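Local coordinates for flagellar hook-associated protein (Burkholderia pseudomallei, PDB 4UT1) that probably serves as a structural junction protein of the bacterial flagellum, joining the hook to the filament, at residues A[447-452]-A[467-472]; A[529-534]-A[541-546]. All coordinates share one frame; numbering follows the deposited sequence.

In the fold
Both contacts lie in the D3 domain, a beta region at one end of the elongated molecule, and their centres are about 11 Å apart. Contact 1 comes wholly earlier in the chain than contact 2. Contact 1 joins strand 450-454, at the border of one five-stranded antiparallel sheet, to strand 463-470, at the border of another. Contact 2 joins strand 527-533 of the second sheet to the loop 541-545 and the start of strand 546-551, the neighbour of both 463-470 and 527-533. The two meet directly: N544 ND2 probably bonds to G472 O, and S470 N to G545 O. These bonds tie the end of strand 463-470 and its corner to the bulged start of strand 546-551.

Contact 1. Residues A[447-452]-A[467-472]; sequences ASPVLA and GSVSAG. With EDO (1,2-ethanediol), chain F; EDO (1,2-ethanediol), chain R; EDO (1,2-ethanediol), chain K; EDO (1,2-ethanediol), chain N.
V450 and V469 pack through their CG1 methyls, 4.0 Å apart, while P449 presents the CG-CD side of its ring to V469 CG2, which lies 3.8 Å from P449 CD. V469 can serve both neighbours because its two methyls divide the work: with chi1 at -61°, CG1 lies anti to the carbonyl carbon and turns to V450, leaving CG2 for the proline. V450 CG1 also rests on the backbone of G467 and S468, 3.7 Å from both G467 C and S468 N; G467, without a side chain, lets the methyl lie directly on the peptide. These apolar contacts join the edge strands of two different antiparallel sheets in the D3 domain; I562, on strand 559-564, adds to the packing around V450 and A452.

The polar link is indirect. A water 2.9 Å from S448 OG accepts from V469 N at 3.1 Å, bridging the segments. The same hydroxyl oxygen accepts from V450 N (3.2 Å, 158° at the hydrogen), which makes an ST turn leading into the strand. R572 hydrogen-bonds V450 O through NH2 and, weakly, G467 O through NH1, adding a second polar connection between the segments.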
loop_
_atom_site.group_PDB
_atom_site.type_symbol
_atom_site.label_atom_id
_atom_site.label_comp_id
_atom_site.label_asym_id
_atom_site.label_seq_id
_atom_site.Cartn_x
_atom_site.Cartn_y
_atom_site.Cartn_z
ATOM N N ALA A 447 23.447 12.748 14.242
ATOM C CA ALA A 447 24.011 14.094 14.135
ATOM C C ALA A 447 23.649 14.786 12.826
ATOM O O ALA A 447 23.489 14.137 11.798
ATOM C CB ALA A 447 25.510 14.021 14.282
ATOM N N SER A 448 23.526 16.110 12.866
ATOM C CA SER A 448 23.463 16.914 11.633
ATOM C C SER A 448 24.832 16.931 10.956
ATOM O O SER A 448 25.856 16.953 11.635
ATOM C CB SER A 448 23.013 18.344 11.932
ATOM O OG SER A 448 23.079 19.149 10.759
ATOM N N PRO A 449 24.863 16.917 9.617
ATOM C CA PRO A 449 26.142 17.003 8.893
ATOM C C PRO A 449 26.759 18.411 8.964
ATOM O O PRO A 449 27.958 18.580 8.769
ATOM C CB PRO A 449 25.766 16.672 7.445
ATOM C CG PRO A 449 24.342 16.188 7.480
ATOM C CD PRO A 449 23.715 16.744 8.712
ATOM N N VAL A 450 25.925 19.398 9.242
ATOM C CA VAL A 450 26.366 20.797 9.198
ATOM C C VAL A 450 26.422 21.446 10.578
ATOM O O VAL A 450 25.672 21.098 11.485
ATOM C CB VAL A 450 25.431 21.622 8.309
ATOM C CG1 VAL A 450 24.101 21.833 9.004
ATOM C CG2 VAL A 450 26.081 22.969 7.925
ATOM N N LEU A 451 27.295 22.434 10.711
ATOM C CA LEU A 451 27.330 23.247 11.907
ATOM C C LEU A 451 27.571 24.716 11.528
ATOM O O LEU A 451 28.550 25.041 10.863
ATOM C CB LEU A 451 28.406 22.738 12.857
ATOM C CG LEU A 451 28.521 23.484 14.184
ATOM C CD1 LEU A 451 27.157 23.553 14.866
ATOM C CD2 LEU A 451 29.528 22.770 15.058
ATOM N N ALA A 452 26.633 25.574 11.909
ATOM C CA ALA A 452 26.793 27.018 11.765
ATOM C C ALA A 452 27.031 27.591 13.154
ATOM O O ALA A 452 26.427 27.150 14.136
ATOM C CB ALA A 452 25.578 27.647 11.113
ATOM N N GLY A 467 21.969 25.199 12.132
ATOM C CA GLY A 467 21.887 24.860 10.722
ATOM C C GLY A 467 21.191 23.538 10.503
ATOM O O GLY A 467 21.035 22.752 11.434
ATOM N N SER A 468 20.763 23.301 9.270
ATOM C CA SER A 468 20.111 22.049 8.908
ATOM C C SER A 468 20.276 21.793 7.413
ATOM O O SER A 468 20.587 22.708 6.646
ATOM C CB SER A 468 18.631 22.083 9.282
ATOM O OG SER A 468 17.910 22.863 8.346
ATOM N N VAL A 469 20.060 20.548 6.993
ATOM C CA VAL A 469 20.184 20.194 5.587
ATOM C C VAL A 469 18.919 19.508 5.073
ATOM O O VAL A 469 18.129 18.973 5.842
ATOM C CB VAL A 469 21.400 19.267 5.330
ATOM C CG1 VAL A 469 22.694 19.962 5.740
ATOM C CG2 VAL A 469 21.227 17.942 6.083
ATOM N N SER A 470 18.739 19.562 3.762
ATOM C CA SER A 470 17.623 18.922 3.087
ATOM C C SER A 470 18.146 17.960 2.038
ATOM O O SER A 470 19.357 17.855 1.824
ATOM C CB SER A 470 16.716 19.967 2.451
ATOM O OG SER A 470 17.494 20.844 1.663
ATOM N N ALA A 471 17.225 17.252 1.381
ATOM C CA ALA A 471 17.591 16.240 0.400
ATOM C C ALA A 471 18.585 16.754 -0.633
ATOM O O ALA A 471 18.371 17.795 -1.251
ATOM C CB ALA A 471 16.342 15.705 -0.294
ATOM N N GLY A 472 19.674 16.014 -0.804
ATOM C CA GLY A 472 20.685 16.339 -1.789
ATOM C C GLY A 472 21.628 17.456 -1.377
ATOM O O GLY A 472 22.237 18.088 -2.231
HETATM C C1 EDO F . 13.965 18.477 4.274
HETATM O O1 EDO F . 14.414 17.499 5.216
HETATM C C2 EDO F . 13.607 17.803 2.957
HETATM O O2 EDO F . 14.695 16.987 2.512
HETATM C C1 EDO R . 20.053 12.555 0.927
HETATM O O1 EDO R . 18.978 13.343 0.398
HETATM C C2 EDO R . 21.342 12.933 0.210
HETATM O O2 EDO R . 21.723 14.266 0.566
HETATM C C1 EDO K . 30.392 16.325 7.570
HETATM O O1 EDO K . 29.122 16.914 7.278
HETATM C C2 EDO K . 30.195 15.067 8.405
HETATM O O2 EDO K . 31.477 14.526 8.744
HETATM C C1 EDO N . 16.076 17.686 9.021
HETATM O O1 EDO N . 17.119 17.355 8.099
HETATM C C2 EDO N . 16.685 18.495 10.161
HETATM O O2 EDO N . 15.628 19.104 10.906
HETATM O O HOH W 1 20.402 18.904 9.554
#

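Contact 2. Residues A[529-534]-A[541-546]; sequences MTISST and GVMNGV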
loop_
_atom_site.group_PDB
_atom_site.type_symbol
_atom_site.label_atom_id
_atom_site.label_comp_id
_atom_site.label_asym_id
_atom_site.label_seq_id
_atom_site.Cartn_x
_atom_site.Cartn_y
_atom_site.Cartn_z
ATOM N N MET A 529 17.678 31.788 5.959
ATOM C CA MET A 529 18.327 31.653 4.663
ATOM C C MET A 529 18.543 30.214 4.226
ATOM O O MET A 529 18.848 29.340 5.038
ATOM C CB MET A 529 19.668 32.377 4.684
ATOM C CG MET A 529 19.535 33.880 4.683
ATOM S SD MET A 529 21.105 34.677 5.022
ATOM C CE MET A 529 21.286 34.321 6.773
ATOM N N THR A 530 18.381 29.973 2.930
ATOM C CA THR A 530 18.746 28.687 2.358
ATOM C C THR A 530 19.815 28.896 1.299
ATOM O O THR A 530 19.701 29.778 0.442
ATOM C CB THR A 530 17.534 27.968 1.765
ATOM O OG1 THR A 530 16.644 27.605 2.825
ATOM C CG2 THR A 530 17.973 26.708 1.036
ATOM N N ILE A 531 20.880 28.109 1.378
ATOM C CA ILE A 531 21.956 28.201 0.406
ATOM C C ILE A 531 21.894 27.007 -0.551
ATOM O O ILE A 531 22.109 25.868 -0.152
ATOM C CB ILE A 531 23.322 28.268 1.096
ATOM C CG1 ILE A 531 23.363 29.472 2.043
ATOM C CG2 ILE A 531 24.451 28.358 0.071
ATOM C CD1 ILE A 531 24.525 29.448 3.024
ATOM N N SER A 532 21.586 27.282 -1.815
ATOM C CA SER A 532 21.453 26.224 -2.820
ATOM C C SER A 532 22.453 26.440 -3.951
ATOM O O SER A 532 22.858 27.577 -4.240
ATOM C CB SER A 532 20.037 26.184 -3.396
ATOM O OG SER A 532 19.043 26.402 -2.410
ATOM N N SER A 533 22.850 25.350 -4.596
ATOM C CA SER A 533 23.648 25.452 -5.803
ATOM C C SER A 533 22.812 26.115 -6.888
ATOM O O SER A 533 21.692 25.682 -7.175
ATOM C CB SER A 533 24.124 24.071 -6.261
ATOM O OG SER A 533 24.870 24.180 -7.456
ATOM N N THR A 534 23.348 27.177 -7.477
ATOM C CA THR A 534 22.643 27.876 -8.538
ATOM C C THR A 534 22.366 26.932 -9.716
ATOM O O THR A 534 21.254 26.873 -10.221
ATOM C CB THR A 534 23.435 29.099 -9.000
ATOM O OG1 THR A 534 23.610 29.988 -7.878
ATOM C CG2 THR A 534 22.707 29.818 -10.128
ATOM N N GLY A 541 31.293 19.858 -5.064
ATOM C CA GLY A 541 31.996 20.914 -4.358
ATOM C C GLY A 541 31.205 22.188 -4.127
ATOM O O GLY A 541 31.679 23.096 -3.441
ATOM N N VAL A 542 30.004 22.271 -4.690
ATOM C CA VAL A 542 29.147 23.434 -4.449
ATOM C C VAL A 542 28.188 23.196 -3.289
ATOM O O VAL A 542 27.479 22.185 -3.262
ATOM C CB VAL A 542 28.314 23.802 -5.688
ATOM C CG1 VAL A 542 27.517 25.078 -5.416
ATOM C CG2 VAL A 542 29.211 23.954 -6.906
ATOM N N MET A 543 28.168 24.124 -2.333
ATOM C CA MET A 543 27.241 24.034 -1.205
ATOM C C MET A 543 25.811 23.983 -1.705
ATOM O O MET A 543 25.425 24.743 -2.594
ATOM C CB MET A 543 27.414 25.222 -0.246
ATOM C CG MET A 543 26.379 25.243 0.885
ATOM S SD MET A 543 26.707 26.443 2.207
ATOM C CE MET A 543 28.310 25.879 2.771
ATOM N N ASN A 544 25.034 23.062 -1.149
ATOM C CA ASN A 544 23.655 22.873 -1.559
ATOM C C ASN A 544 22.821 22.342 -0.400
ATOM O O ASN A 544 23.320 21.579 0.428
ATOM C CB ASN A 544 23.610 21.919 -2.763
ATOM C CG ASN A 544 22.238 21.815 -3.385
ATOM O OD1 ASN A 544 21.669 22.808 -3.854
ATOM N ND2 ASN A 544 21.711 20.593 -3.437
ATOM N N GLY A 545 21.563 22.770 -0.321
ATOM C CA GLY A 545 20.638 22.266 0.678
ATOM C C GLY A 545 20.949 22.610 2.124
ATOM O O GLY A 545 20.591 21.863 3.037
ATOM N N VAL A 546 21.602 23.748 2.333
ATOM C CA VAL A 546 21.957 24.218 3.667
ATOM C C VAL A 546 21.065 25.380 4.082
ATOM O O VAL A 546 20.889 26.335 3.324
ATOM C CB VAL A 546 23.422 24.650 3.735
ATOM C CG1 VAL A 546 23.751 25.253 5.123
ATOM C CG2 VAL A 546 24.325 23.458 3.446
#
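N544 OD1 takes two hydrogen bonds, one from S533 N at 2.9 Å and one from Q536 NE2, just beyond strand 527-533. The S533 bond is fairly straight, 164° at the hydrogen, and lies in the carbonyl plane on a lone pair of OD1. N544 reaches it with CG anti to the backbone N (chi1 -172°), and its ND2 goes to G472 O, so both ends of the amide are engaged and its rotation is fixed.

Next to it the chain forms a G1 beta bulge, with G545 and V546 both facing I531 where strand 546-551 begins antiparallel to 527-533. G545 has positive phi, a conformation that favours glycine. I531 and V546 are a hydrogen-bonded pair: I531 N donates to V546 O at 2.6 Å, nearly straight and close to the C=O direction, whereas the return bond from V546 N to I531 O is weak at 3.3 Å. V546 O also receives a CA-H...O contact from T530.

I531 and V546 point to the same face of the sheet, and there M543 crosses I531 obliquely, its SD 3.6 Å from I531 CG2 and 3.8 Å from I531 CD1. I562 of strand 559-564, in the other sheet, touches I531, M543 and V546 alike, so this buried cluster lies between the two sheets.

At the far end of the contact from V546, V542 packs on S533. The serine's OG bonds to T535 O, while V542 CG1, anti to its backbone N (chi1 -176°), comes within 3.5 Å of S533 OG and 3.6 Å of S533 CB.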